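Local coordinates for (R)-specific secondary-alkylsulfatase (Pseudomonas sp., PDB 4AXH), which hydrolyses secondary alkyl sulfates enantioselectively with strict inversion of configuration, turning (R)-sulfate esters into (S)-alcohols at a two-zinc site of the metallo-beta-lactamase type, at residues L105-Q108 / A109-N113; V245-G248 / L249-T252; N380-A383 / L384-N388; R425-Y428 / Q429-G433; E342-G345 / D346-D349. One frame throughout, in Å; residues are numbered along the deposited sequence.

Interaction 1. Residues L105-Q108 / A109-N113. Unlike the reference sequence in segment 105-108: Arg107 (reference His).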
loop_
_atom_site.group_PDB
_atom_site.type_symbol
_atom_site.label_atom_id
_atom_site.label_comp_id
_atom_site.label_asym_id
_atom_site.label_seq_id
_atom_site.Cartn_x
_atom_site.Cartn_y
_atom_site.Cartn_z
ATOM N N LEU A 105 -1.627 -5.301 29.179
ATOM C CA LEU A 105 -2.719 -5.912 28.433
ATOM C C LEU A 105 -3.910 -6.165 29.398
ATOM O O LEU A 105 -5.061 -5.850 29.050
ATOM C CB LEU A 105 -2.275 -7.221 27.764
ATOM C CG LEU A 105 -3.346 -7.959 26.879
ATOM C CD1 LEU A 105 -4.170 -7.005 25.997
ATOM C CD2 LEU A 105 -2.692 -8.990 26.013
ATOM N N TRP A 106 -3.600 -6.693 30.605
ATOM C CA TRP A 106 -4.555 -6.970 31.667
ATOM C C TRP A 106 -5.257 -5.678 32.130
ATOM O O TRP A 106 -6.419 -5.720 32.496
ATOM C CB TRP A 106 -3.803 -7.617 32.839
ATOM C CG TRP A 106 -4.666 -8.098 33.958
ATOM C CD1 TRP A 106 -5.115 -7.366 35.006
ATOM C CD2 TRP A 106 -5.114 -9.446 34.184
ATOM N NE1 TRP A 106 -5.849 -8.158 35.854
ATOM C CE2 TRP A 106 -5.853 -9.444 35.382
ATOM C CE3 TRP A 106 -4.947 -10.667 33.493
ATOM C CZ2 TRP A 106 -6.427 -10.609 35.912
ATOM C CZ3 TRP A 106 -5.543 -11.817 34.009
ATOM C CH2 TRP A 106 -6.264 -11.778 35.208
ATOM N N ARG A 107 -4.535 -4.554 32.162
ATOM C CA ARG A 107 -5.021 -3.244 32.568
ATOM C C ARG A 107 -6.114 -2.837 31.572
ATOM O O ARG A 107 -7.190 -2.412 31.996
ATOM C CB ARG A 107 -3.848 -2.230 32.496
ATOM C CG ARG A 107 -3.908 -1.129 33.513
ATOM C CD ARG A 107 -4.518 0.092 32.948
ATOM N NE ARG A 107 -4.870 0.981 34.052
ATOM C CZ ARG A 107 -5.195 2.268 33.909
ATOM N NH1 ARG A 107 -5.190 2.831 32.704
ATOM N NH2 ARG A 107 -5.507 3.005 34.968
ATOM N N GLN A 108 -5.832 -2.978 30.241
ATOM C CA GLN A 108 -6.754 -2.636 29.157
ATOM C C GLN A 108 -7.929 -3.596 29.164
ATOM O O GLN A 108 -9.068 -3.153 28.980
ATOM C CB GLN A 108 -6.039 -2.670 27.806
ATOM C CG GLN A 108 -6.755 -1.903 26.698
ATOM C CD GLN A 108 -6.694 -0.419 26.773
ATOM O OE1 GLN A 108 -6.184 0.196 27.711
ATOM N NE2 GLN A 108 -7.181 0.198 25.752
ATOM N N ALA A 109 -7.659 -4.887 29.427
ATOM C CA ALA A 109 -8.661 -5.943 29.534
ATOM C C ALA A 109 -9.680 -5.578 30.599
ATOM O O ALA A 109 -10.871 -5.637 30.331
ATOM C CB ALA A 109 -7.991 -7.277 29.868
ATOM N N GLN A 110 -9.204 -5.108 31.767
ATOM C CA GLN A 110 -10.016 -4.693 32.917
ATOM C C GLN A 110 -10.871 -3.508 32.615
ATOM O O GLN A 110 -12.001 -3.455 33.091
ATOM C CB GLN A 110 -9.157 -4.387 34.150
ATOM C CG GLN A 110 -8.553 -5.617 34.814
ATOM C CD GLN A 110 -7.832 -5.209 36.062
ATOM O OE1 GLN A 110 -6.759 -4.606 36.016
ATOM N NE2 GLN A 110 -8.447 -5.462 37.196
ATOM N N LEU A 111 -10.335 -2.545 31.856
ATOM C CA LEU A 111 -11.057 -1.342 31.478
ATOM C C LEU A 111 -12.205 -1.705 30.542
ATOM O O LEU A 111 -13.332 -1.268 30.740
ATOM C CB LEU A 111 -10.096 -0.333 30.824
ATOM C CG LEU A 111 -9.193 0.493 31.771
ATOM C CD1 LEU A 111 -7.971 1.024 31.052
ATOM C CD2 LEU A 111 -9.930 1.635 32.361
ATOM N N ASN A 112 -11.928 -2.574 29.573
ATOM C CA ASN A 112 -12.873 -3.048 28.557
ATOM C C ASN A 112 -14.004 -3.908 29.129
ATOM O O ASN A 112 -14.933 -4.266 28.397
ATOM C CB ASN A 112 -12.116 -3.756 27.405
ATOM C CG ASN A 112 -11.407 -2.809 26.469
ATOM O OD1 ASN A 112 -11.849 -1.683 26.253
ATOM N ND2 ASN A 112 -10.301 -3.247 25.868
ATOM N N ASN A 113 -13.923 -4.224 30.431
ATOM C CA ASN A 113 -14.912 -4.983 31.190
ATOM C C ASN A 113 -15.973 -4.053 31.746
ATOM O O ASN A 113 -17.067 -4.516 32.090
ATOM C CB ASN A 113 -14.265 -5.746 32.331
ATOM C CG ASN A 113 -13.542 -6.988 31.950
ATOM O OD1 ASN A 113 -12.355 -7.131 32.196
ATOM N ND2 ASN A 113 -14.254 -7.969 31.503
#

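Interaction 2. Residues V245-G248 / L249-T252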
loop_
_atom_site.group_PDB
_atom_site.type_symbol
_atom_site.label_atom_id
_atom_site.label_comp_id
_atom_site.label_asym_id
_atom_site.label_seq_id
_atom_site.Cartn_x
_atom_site.Cartn_y
_atom_site.Cartn_z
ATOM N N VAL A 245 -8.074 -13.004 26.385
ATOM C CA VAL A 245 -8.390 -12.093 27.481
ATOM C C VAL A 245 -9.055 -10.775 27.061
ATOM O O VAL A 245 -9.856 -10.232 27.827
ATOM C CB VAL A 245 -7.217 -11.850 28.474
ATOM C CG1 VAL A 245 -6.784 -13.141 29.145
ATOM C CG2 VAL A 245 -6.033 -11.148 27.818
ATOM N N ASP A 246 -8.692 -10.239 25.873
ATOM C CA ASP A 246 -9.168 -8.951 25.374
ATOM C C ASP A 246 -8.813 -8.779 23.896
ATOM O O ASP A 246 -8.003 -9.535 23.352
ATOM C CB ASP A 246 -8.503 -7.812 26.199
ATOM C CG ASP A 246 -9.203 -6.475 26.111
ATOM O OD1 ASP A 246 -10.373 -6.393 26.530
ATOM O OD2 ASP A 246 -8.558 -5.493 25.671
ATOM N N SER A 247 -9.407 -7.754 23.259
ATOM C CA SER A 247 -9.111 -7.431 21.868
ATOM C C SER A 247 -8.716 -5.949 21.660
ATOM O O SER A 247 -8.830 -5.419 20.548
ATOM C CB SER A 247 -10.209 -7.908 20.922
ATOM O OG SER A 247 -10.167 -9.320 20.781
ATOM N N GLY A 248 -8.173 -5.338 22.718
ATOM C CA GLY A 248 -7.640 -3.986 22.690
ATOM C C GLY A 248 -8.698 -2.929 22.752
ATOM O O GLY A 248 -8.804 -2.240 23.762
ATOM N N LEU A 249 -9.493 -2.804 21.685
ATOM C CA LEU A 249 -10.563 -1.812 21.611
ATOM C C LEU A 249 -11.917 -2.361 22.026
ATOM O O LEU A 249 -12.923 -1.641 21.961
ATOM C CB LEU A 249 -10.638 -1.191 20.205
ATOM C CG LEU A 249 -9.386 -0.531 19.682
ATOM C CD1 LEU A 249 -9.571 -0.148 18.230
ATOM C CD2 LEU A 249 -9.013 0.683 20.530
ATOM N N PHE A 250 -11.949 -3.653 22.396
ATOM C CA PHE A 250 -13.129 -4.419 22.855
ATOM C C PHE A 250 -12.677 -5.759 23.372
ATOM O O PHE A 250 -11.486 -6.050 23.339
ATOM C CB PHE A 250 -14.182 -4.608 21.745
ATOM C CG PHE A 250 -13.609 -4.933 20.382
ATOM C CD1 PHE A 250 -13.303 -6.245 20.035
ATOM C CD2 PHE A 250 -13.346 -3.920 19.457
ATOM C CE1 PHE A 250 -12.707 -6.531 18.817
ATOM C CE2 PHE A 250 -12.765 -4.214 18.230
ATOM C CZ PHE A 250 -12.440 -5.516 17.927
ATOM N N LYS A 251 -13.614 -6.588 23.823
ATOM C CA LYS A 251 -13.291 -7.912 24.359
ATOM C C LYS A 251 -12.990 -8.931 23.259
ATOM O O LYS A 251 -11.942 -9.559 23.300
ATOM C CB LYS A 251 -14.398 -8.411 25.309
ATOM C CG LYS A 251 -14.755 -7.507 26.512
ATOM C CD LYS A 251 -13.579 -7.108 27.406
ATOM C CE LYS A 251 -12.996 -8.214 28.253
ATOM N NZ LYS A 251 -11.534 -8.037 28.441
ATOM N N THR A 252 -13.904 -9.088 22.279
ATOM C CA THR A 252 -13.831 -10.073 21.179
ATOM C C THR A 252 -14.890 -9.695 20.148
ATOM O O THR A 252 -15.646 -8.746 20.395
ATOM C CB THR A 252 -14.109 -11.530 21.722
ATOM O OG1 THR A 252 -14.049 -12.508 20.648
ATOM C CG2 THR A 252 -15.431 -11.633 22.494
#

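Interaction 3. Residues N380-A383 / L384-N388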
loop_
_atom_site.group_PDB
_atom_site.type_symbol
_atom_site.label_atom_id
_atom_site.label_comp_id
_atom_site.label_asym_id
_atom_site.label_seq_id
_atom_site.Cartn_x
_atom_site.Cartn_y
_atom_site.Cartn_z
ATOM N N ASN A 380 4.582 8.014 10.545
ATOM C CA ASN A 380 4.874 8.421 9.183
ATOM C C ASN A 380 6.288 9.040 9.065
ATOM O O ASN A 380 7.134 8.513 8.341
ATOM C CB ASN A 380 3.804 9.409 8.712
ATOM C CG ASN A 380 3.930 9.767 7.266
ATOM O OD1 ASN A 380 3.459 9.040 6.383
ATOM N ND2 ASN A 380 4.581 10.893 6.991
ATOM N N ASN A 381 6.540 10.126 9.816
ATOM C CA ASN A 381 7.778 10.889 9.764
ATOM C C ASN A 381 9.028 10.169 10.208
ATOM O O ASN A 381 10.054 10.348 9.565
ATOM C CB ASN A 381 7.635 12.237 10.453
ATOM C CG ASN A 381 6.540 13.129 9.927
ATOM O OD1 ASN A 381 6.188 13.125 8.729
ATOM N ND2 ASN A 381 5.992 13.946 10.820
ATOM N N ARG A 382 8.983 9.377 11.304
ATOM C CA ARG A 382 10.189 8.676 11.772
ATOM C C ARG A 382 10.579 7.579 10.783
ATOM O O ARG A 382 11.767 7.445 10.470
ATOM C CB ARG A 382 10.023 8.124 13.186
ATOM C CG ARG A 382 11.175 7.228 13.702
ATOM C CD ARG A 382 12.092 7.900 14.717
ATOM N NE ARG A 382 13.116 8.708 14.072
ATOM C CZ ARG A 382 14.415 8.505 14.214
ATOM N NH1 ARG A 382 14.856 7.538 14.998
ATOM N NH2 ARG A 382 15.288 9.275 13.577
ATOM N N ALA A 383 9.586 6.822 10.286
ATOM C CA ALA A 383 9.804 5.772 9.318
ATOM C C ALA A 383 10.442 6.369 8.060
ATOM O O ALA A 383 11.517 5.899 7.671
ATOM C CB ALA A 383 8.489 5.051 8.997
ATOM N N LEU A 384 9.840 7.449 7.487
ATOM C CA LEU A 384 10.358 8.144 6.298
ATOM C C LEU A 384 11.791 8.649 6.544
ATOM O O LEU A 384 12.645 8.572 5.659
ATOM C CB LEU A 384 9.443 9.317 5.952
ATOM C CG LEU A 384 8.645 9.310 4.626
ATOM C CD1 LEU A 384 8.677 7.960 3.918
ATOM C CD2 LEU A 384 7.220 9.820 4.839
ATOM N N ASN A 385 12.068 9.106 7.778
ATOM C CA ASN A 385 13.401 9.544 8.196
ATOM C C ASN A 385 14.381 8.367 8.077
ATOM O O ASN A 385 15.350 8.457 7.327
ATOM C CB ASN A 385 13.370 10.111 9.627
ATOM C CG ASN A 385 14.699 10.638 10.109
ATOM O OD1 ASN A 385 15.499 9.917 10.720
ATOM N ND2 ASN A 385 14.969 11.907 9.839
ATOM N N LEU A 386 14.097 7.256 8.772
ATOM C CA LEU A 386 14.937 6.064 8.787
ATOM C C LEU A 386 15.057 5.372 7.413
ATOM O O LEU A 386 16.122 4.825 7.122
ATOM C CB LEU A 386 14.507 5.098 9.889
ATOM C CG LEU A 386 14.678 5.580 11.332
ATOM C CD1 LEU A 386 14.094 4.551 12.322
ATOM C CD2 LEU A 386 16.163 5.788 11.702
ATOM N N MET A 387 14.004 5.441 6.556
ATOM C CA MET A 387 14.009 4.898 5.193
ATOM C C MET A 387 15.099 5.648 4.379
ATOM O O MET A 387 15.953 5.020 3.748
ATOM C CB MET A 387 12.628 5.091 4.520
ATOM C CG MET A 387 11.569 4.063 4.908
ATOM S SD MET A 387 10.014 4.319 3.963
ATOM C CE MET A 387 8.886 4.579 5.273
ATOM N N ASN A 388 15.096 6.996 4.464
ATOM C CA ASN A 388 16.038 7.905 3.794
ATOM C C ASN A 388 17.479 7.768 4.280
ATOM O O ASN A 388 18.408 8.200 3.586
ATOM C CB ASN A 388 15.547 9.328 3.891
ATOM C CG ASN A 388 14.405 9.620 2.964
ATOM O OD1 ASN A 388 14.549 9.572 1.744
ATOM N ND2 ASN A 388 13.262 10.001 3.516
#

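Interaction 4. Residues R425-Y428 / Q429-G433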
loop_
_atom_site.group_PDB
_atom_site.type_symbol
_atom_site.label_atom_id
_atom_site.label_comp_id
_atom_site.label_asym_id
_atom_site.label_seq_id
_atom_site.Cartn_x
_atom_site.Cartn_y
_atom_site.Cartn_z
ATOM N N ARG A 425 6.663 -0.962 9.879
ATOM C CA ARG A 425 6.848 -1.849 8.727
ATOM C C ARG A 425 5.836 -1.459 7.652
ATOM O O ARG A 425 6.230 -1.305 6.508
ATOM C CB ARG A 425 6.764 -3.345 9.157
ATOM C CG ARG A 425 7.985 -3.767 10.007
ATOM C CD ARG A 425 8.152 -5.248 10.297
ATOM N NE ARG A 425 7.473 -5.645 11.518
ATOM C CZ ARG A 425 8.049 -6.210 12.570
ATOM N NH1 ARG A 425 9.337 -6.517 12.548
ATOM N NH2 ARG A 425 7.336 -6.502 13.640
ATOM N N ALA A 426 4.576 -1.161 8.048
ATOM C CA ALA A 426 3.484 -0.721 7.175
ATOM C C ALA A 426 3.807 0.553 6.402
ATOM O O ALA A 426 3.477 0.630 5.209
ATOM C CB ALA A 426 2.167 -0.556 7.967
ATOM N N VAL A 427 4.407 1.570 7.084
ATOM C CA VAL A 427 4.798 2.875 6.460
ATOM C C VAL A 427 5.870 2.579 5.358
ATOM O O VAL A 427 5.798 3.157 4.278
ATOM C CB VAL A 427 5.234 3.997 7.474
ATOM C CG1 VAL A 427 5.559 5.322 6.771
ATOM C CG2 VAL A 427 4.158 4.237 8.534
ATOM N N TYR A 428 6.796 1.626 5.627
ATOM C CA TYR A 428 7.797 1.155 4.681
ATOM C C TYR A 428 7.087 0.525 3.485
ATOM O O TYR A 428 7.400 0.918 2.371
ATOM C CB TYR A 428 8.761 0.161 5.330
ATOM C CG TYR A 428 9.940 -0.208 4.458
ATOM C CD1 TYR A 428 9.834 -1.206 3.484
ATOM C CD2 TYR A 428 11.171 0.424 4.611
ATOM C CE1 TYR A 428 10.927 -1.560 2.689
ATOM C CE2 TYR A 428 12.267 0.081 3.818
ATOM C CZ TYR A 428 12.142 -0.915 2.867
ATOM O OH TYR A 428 13.237 -1.237 2.104
ATOM N N GLN A 429 6.134 -0.417 3.709
ATOM C CA GLN A 429 5.312 -1.059 2.666
ATOM C C GLN A 429 4.569 0.004 1.826
ATOM O O GLN A 429 4.649 -0.020 0.590
ATOM C CB GLN A 429 4.291 -2.049 3.299
ATOM C CG GLN A 429 3.176 -2.520 2.334
ATOM C CD GLN A 429 2.014 -3.233 3.008
ATOM O OE1 GLN A 429 2.201 -4.113 3.859
ATOM N NE2 GLN A 429 0.792 -2.920 2.584
ATOM N N ARG A 430 3.851 0.931 2.505
ATOM C CA ARG A 430 3.106 1.997 1.835
ATOM C C ARG A 430 3.964 2.877 0.890
ATOM O O ARG A 430 3.545 3.115 -0.231
ATOM C CB ARG A 430 2.212 2.796 2.819
ATOM C CG ARG A 430 2.165 4.303 2.596
ATOM C CD ARG A 430 0.790 4.946 2.668
ATOM N NE ARG A 430 0.942 6.356 2.311
ATOM C CZ ARG A 430 0.071 7.078 1.615
ATOM N NH1 ARG A 430 -1.062 6.537 1.193
ATOM N NH2 ARG A 430 0.336 8.348 1.320
ATOM N N TYR A 431 5.159 3.308 1.316
ATOM C CA TYR A 431 6.011 4.192 0.510
ATOM C C TYR A 431 7.000 3.452 -0.372
ATOM O O TYR A 431 7.406 3.996 -1.396
ATOM C CB TYR A 431 6.774 5.218 1.392
ATOM C CG TYR A 431 5.922 6.319 1.973
ATOM C CD1 TYR A 431 5.554 7.420 1.210
ATOM C CD2 TYR A 431 5.489 6.267 3.296
ATOM C CE1 TYR A 431 4.749 8.435 1.739
ATOM C CE2 TYR A 431 4.717 7.295 3.849
ATOM C CZ TYR A 431 4.351 8.385 3.071
ATOM O OH TYR A 431 3.533 9.376 3.612
ATOM N N LEU A 432 7.454 2.270 0.046
ATOM C CA LEU A 432 8.449 1.527 -0.744
ATOM C C LEU A 432 7.987 0.114 -1.194
ATOM O O LEU A 432 8.226 -0.275 -2.346
ATOM C CB LEU A 432 9.835 1.503 -0.071
ATOM C CG LEU A 432 10.467 2.884 0.256
ATOM C CD1 LEU A 432 11.780 2.735 1.026
ATOM C CD2 LEU A 432 10.690 3.743 -0.983
ATOM N N GLY A 433 7.330 -0.619 -0.302
ATOM C CA GLY A 433 6.842 -1.952 -0.616
ATOM C C GLY A 433 7.548 -3.062 0.119
ATOM O O GLY A 433 8.515 -2.810 0.844
#

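Interaction 5. Residues E342-G345 / D346-D349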
loop_
_atom_site.group_PDB
_atom_site.type_symbol
_atom_site.label_atom_id
_atom_site.label_comp_id
_atom_site.label_asym_id
_atom_site.label_seq_id
_atom_site.Cartn_x
_atom_site.Cartn_y
_atom_site.Cartn_z
ATOM N N GLU A 342 -7.822 21.910 16.545
ATOM C CA GLU A 342 -7.947 23.322 16.262
ATOM C C GLU A 342 -9.409 23.767 16.233
ATOM O O GLU A 342 -9.733 24.732 16.899
ATOM C CB GLU A 342 -7.223 23.621 14.954
ATOM C CG GLU A 342 -7.397 25.040 14.424
ATOM C CD GLU A 342 -6.548 25.366 13.206
ATOM O OE1 GLU A 342 -6.141 24.430 12.473
ATOM O OE2 GLU A 342 -6.270 26.571 13.002
ATOM N N LYS A 343 -10.301 23.038 15.523
ATOM C CA LYS A 343 -11.717 23.410 15.414
ATOM C C LYS A 343 -12.560 23.212 16.669
ATOM O O LYS A 343 -13.510 23.974 16.898
ATOM C CB LYS A 343 -12.383 22.727 14.208
ATOM C CG LYS A 343 -12.491 23.596 12.947
ATOM C CD LYS A 343 -13.959 23.916 12.620
ATOM C CE LYS A 343 -14.193 24.543 11.258
ATOM N NZ LYS A 343 -13.878 25.999 11.244
ATOM N N TYR A 344 -12.256 22.178 17.468
ATOM C CA TYR A 344 -13.095 21.841 18.621
ATOM C C TYR A 344 -12.436 21.812 19.980
ATOM O O TYR A 344 -13.160 21.895 20.969
ATOM C CB TYR A 344 -13.883 20.531 18.370
ATOM C CG TYR A 344 -14.534 20.466 17.008
ATOM C CD1 TYR A 344 -15.559 21.344 16.660
ATOM C CD2 TYR A 344 -14.076 19.579 16.038
ATOM C CE1 TYR A 344 -16.142 21.310 15.394
ATOM C CE2 TYR A 344 -14.648 19.538 14.765
ATOM C CZ TYR A 344 -15.683 20.404 14.449
ATOM O OH TYR A 344 -16.233 20.395 13.191
ATOM N N GLY A 345 -11.112 21.716 20.026
ATOM C CA GLY A 345 -10.328 21.643 21.254
ATOM C C GLY A 345 -10.657 22.650 22.336
ATOM O O GLY A 345 -10.781 22.278 23.503
ATOM N N ASP A 346 -10.849 23.925 21.946
ATOM C CA ASP A 346 -11.191 25.013 22.880
ATOM C C ASP A 346 -12.676 25.043 23.272
ATOM O O ASP A 346 -13.010 25.653 24.300
ATOM C CB ASP A 346 -10.768 26.372 22.315
ATOM C CG ASP A 346 -9.341 26.429 21.785
ATOM O OD1 ASP A 346 -8.442 25.816 22.420
ATOM O OD2 ASP A 346 -9.122 27.089 20.739
ATOM N N ARG A 347 -13.547 24.339 22.473
ATOM C CA ARG A 347 -15.017 24.188 22.604
ATOM C C ARG A 347 -15.475 22.814 23.137
ATOM O O ARG A 347 -16.668 22.491 23.026
ATOM C CB ARG A 347 -15.641 24.322 21.232
ATOM C CG ARG A 347 -15.738 25.704 20.689
ATOM C CD ARG A 347 -16.642 25.665 19.487
ATOM N NE ARG A 347 -16.026 25.273 18.235
ATOM C CZ ARG A 347 -16.710 25.200 17.102
ATOM N NH1 ARG A 347 -18.014 25.453 17.087
ATOM N NH2 ARG A 347 -16.092 24.919 15.966
ATOM N N THR A 348 -14.555 21.992 23.672
ATOM C CA THR A 348 -14.920 20.650 24.123
ATOM C C THR A 348 -14.557 20.335 25.539
ATOM O O THR A 348 -13.417 20.557 25.938
ATOM C CB THR A 348 -14.607 19.565 23.079
ATOM O OG1 THR A 348 -14.999 18.299 23.605
ATOM C CG2 THR A 348 -13.163 19.504 22.706
ATOM N N ASP A 349 -15.547 19.840 26.314
ATOM C CA ASP A 349 -15.395 19.497 27.734
ATOM C C ASP A 349 -15.149 18.013 27.930
ATOM O O ASP A 349 -14.448 17.618 28.845
ATOM C CB ASP A 349 -16.629 19.944 28.550
ATOM C CG ASP A 349 -16.822 21.455 28.692
ATOM O OD1 ASP A 349 -15.873 22.225 28.345
ATOM O OD2 ASP A 349 -17.915 21.874 29.153
#

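Interaction 1. Residues L105-Q108 / A109-N113
Gln108 and Asn112 stand one turn apart at the C-terminal end of helix 103-111, and the contact is the ordinary i to i+4 ladder of an alpha-helix with its side chains laid along it. Four backbone bonds follow in order, from Ala109 N to Leu105 O, Gln110 N to Trp106 O, Leu111 N to Arg107 O and Asn112 N to Gln108 O; the shortest is the first, with Ala109 N 2.8 Å from Leu105 O.

Apolar and mixed contacts sit on two flanks. On one, Leu111 offers CD1 obliquely to the Arg107 guanidinium, 3.7 Å from NH1; Arg107, a histidine in the reference sequence, also makes a cation-pi contact with Trp411. On the other, Gln110 runs out extended, and its OE1 comes to the edge of the Trp106 indole, 3.4 Å from CD1. Trp106 has two conformers, so that edge contact is tentative.

The polar ends of Gln108 and Asn112 turn outward to other parts of the chain. Gln108 NE2 is bonded to Pro314 O, while the Asn112 side chain lies about 7 Å from that of the zinc ligand His355. The two amide planes are 82° apart. Gln108 CG lies 3.9 Å from Asn112 ND2, and the same ND2 donates to Gly248 O and Asp246 OD2.

Interaction 2. Residues V245-G248 / L249-T252
Lys251 folds back over Asp246 and ties the two arms of a tight chain reversal together. Ionic contact first: NZ of Lys251 forms a salt bridge with Asp246 OD1 at 2.8 Å, meeting the oxygen on its anti side, a little out of the carboxylate plane. Bends at chi2, chi3 and chi4 curl the lysine back, so that NZ also donates to Val245 O at 2.8 Å. Ala109 O is a further acceptor, and the buried ammonium is thus gripped by three oxygens.

Hydrogen bonds to the backbone set the turn itself. Asp246 OD2 takes the N-H of Gly248 at 3.0 Å, an Asx turn, with the donor above the carboxylate plane. Ser247 N gives a 2.7 Å bond to Phe250 O, and Leu249 N a weak one to Ser247 O. Gly248 turns the chain at a positive phi of 78°. Ser247 OG donates to Lys251 O at 3.1 Å, from above the carbonyl plane.

Van der Waals contact is added by Phe250, whose CE1 lies 3.5 Å from Ser247 CB while Ser247 O sits over one ring face. The Phe250 side chain is about 6 Å from a zinc ion.

The turn belongs to the loop between helix 222-233 and strand 266-268; Asp246 touches helix 103-111 at Gln108 and Ala109, and Ser247 OG is bonded to Asn519 ND2 of helix 515-529.

Interaction 3. Residues N380-A383 / L384-N388
Arg382 lays its guanidinium flat across Leu386, one turn further along the long helix 362-388, whose buried C-terminal end packs against the second subunit of the dimer. CG leaves anti to the backbone N (chi1 173°), and bends at chi2 and chi3 then carry the chain forward along the helix, toward Leu386. The leucine CG comes to lie over the centre of the guanidinium face, 4.1 Å above its plane, with Leu386 CD2 4.0 Å from Arg382 NH1.

Asn385 approaches the same group obliquely, its amide plane turned 33° from the guanidinium, and OD1, which is also bonded to Lys389 NZ, lies 2.9 Å from Arg382 NH2. Across the dimer contact, Asn385 ND2 donates to Ile558 O of the second subunit, while Asp561 and Asp563 of that subunit add long, weak ion pairs to the guanidinium.

On another flank, Asn380 and Leu384 run side by side and point the same way, with Asn380 ND2 3.6 Å from Leu384 CD2. The amide is held at both ends, ND2 donating to Asn381 OD1 at 3.3 Å and OD1 bonded to Tyr431 OH of helix 420-431.

Toward that same helix, Met387 bends at chi3 and doubles back over the preceding turn. Its terminal methyl, CE, rests 3.8 Å from Ala383 CB.

Interaction 4. Residues R425-Y428 / Q429-G433
Leu432 sets its CD1 methyl over one face of the Tyr428 ring, a CH-pi contact with CD1 4.3 Å from the ring centroid and 26° off the normal. The nearest ring atom is Tyr428 CE2, 3.9 Å from Leu432 CD1. A different part of the ring is met near its plane: Gly433 O lies at the edge, 3.3 Å from Tyr428 CE1. One residue earlier in each turn, Val427 and Tyr431 run side by side. Val427 CG1, anti to its own nitrogen at chi1 -177°, reaches the edge of the Tyr431 ring in plane, 3.6 Å from CD2.

What places these groups is the end of helix 420-431. Tyr428 O accepts twice, from Leu432 N at 2.7 Å and from Gly433 N at 3.1 Å, so the chain closes on an extra i to i+5 bond as it leaves the helix. Gly433, at a phi of 112°, takes a backbone shape suited to a residue without CB.

Farther out, Tyr431 OH is bonded to Asn380 of helix 362-388, against which Val427 and Tyr428 also pack. Much of the rest faces the dimer partner: Arg425 forms a salt bridge with Asp443 of the second subunit, and Gln429 OE1 accepts from Phe434 N of that subunit.

Interaction 5. Residues E342-G345 / D346-D349
Arg347 reaches back to Lys343, four residues earlier, where helix 330-344 gives way to the loop before strand 350-352. Strands 305-307 and 350-352 are parallel neighbours in the sheet, and this helix joins them, so the contact sits at the return turn of a beta-alpha-beta crossover.

Starting from the root of the arginine, CB lies 3.5 Å from Tyr344 O, the oxygen that also takes the Arg347 backbone N-H at 2.9 Å, from above its carbonyl plane. The chain then runs nearly straight through chi2 and bends at chi3 (-83°), which turns the guanidinium back toward the helix end. There NE donates to Lys343 O at 3.1 Å. CZ comes 4.0 Å from Tyr344 CD1, with that carbon over one guanidinium face. At the tip, NH2 gives a second bond to Lys343 O at 2.9 Å and lies 3.7 Å from Tyr344 CE1, while NH1 has a long, weak ion pair with Glu283. Ring and guanidinium planes are 35° apart, an oblique crossing rather than a parallel stack. The tyrosine ring has Lys343 CB over the centre of a face and stacks with Tyr299.

Two nitrogens meeting one oxygen side-on, with that oxygen in the guanidinium plane, hold the flat group against free rotation. The acceptor is a carbonyl near the C-terminal, partly negative end of a helix, so the positive arginine is probably favoured there electrostatically, even though Lys343 NZ is only 5.3 Å from Arg347 NH2.

Along the chain the order is interaction 1, 2, 5, 3, 4, and the five fall into two touching pairs and an outlier. Interactions 1 and 2, with centres 8 Å apart, join the end of helix 103-111 to the loop before strand 266-268, near the zinc site. Interactions 3 and 4, centres 10 Å apart, lie where helices 362-388 and 420-431 pack together; both reach the second subunit and also come near sulfate-binding residues, Leu319 and Leu320, so dimer contact and substrate site are close neighbours here. Interaction 5 stands 29 to 33 Å from the others, centre to centre, at the end of helix 330-344 in the metallo-beta-lactamase part, away from the annotated sites.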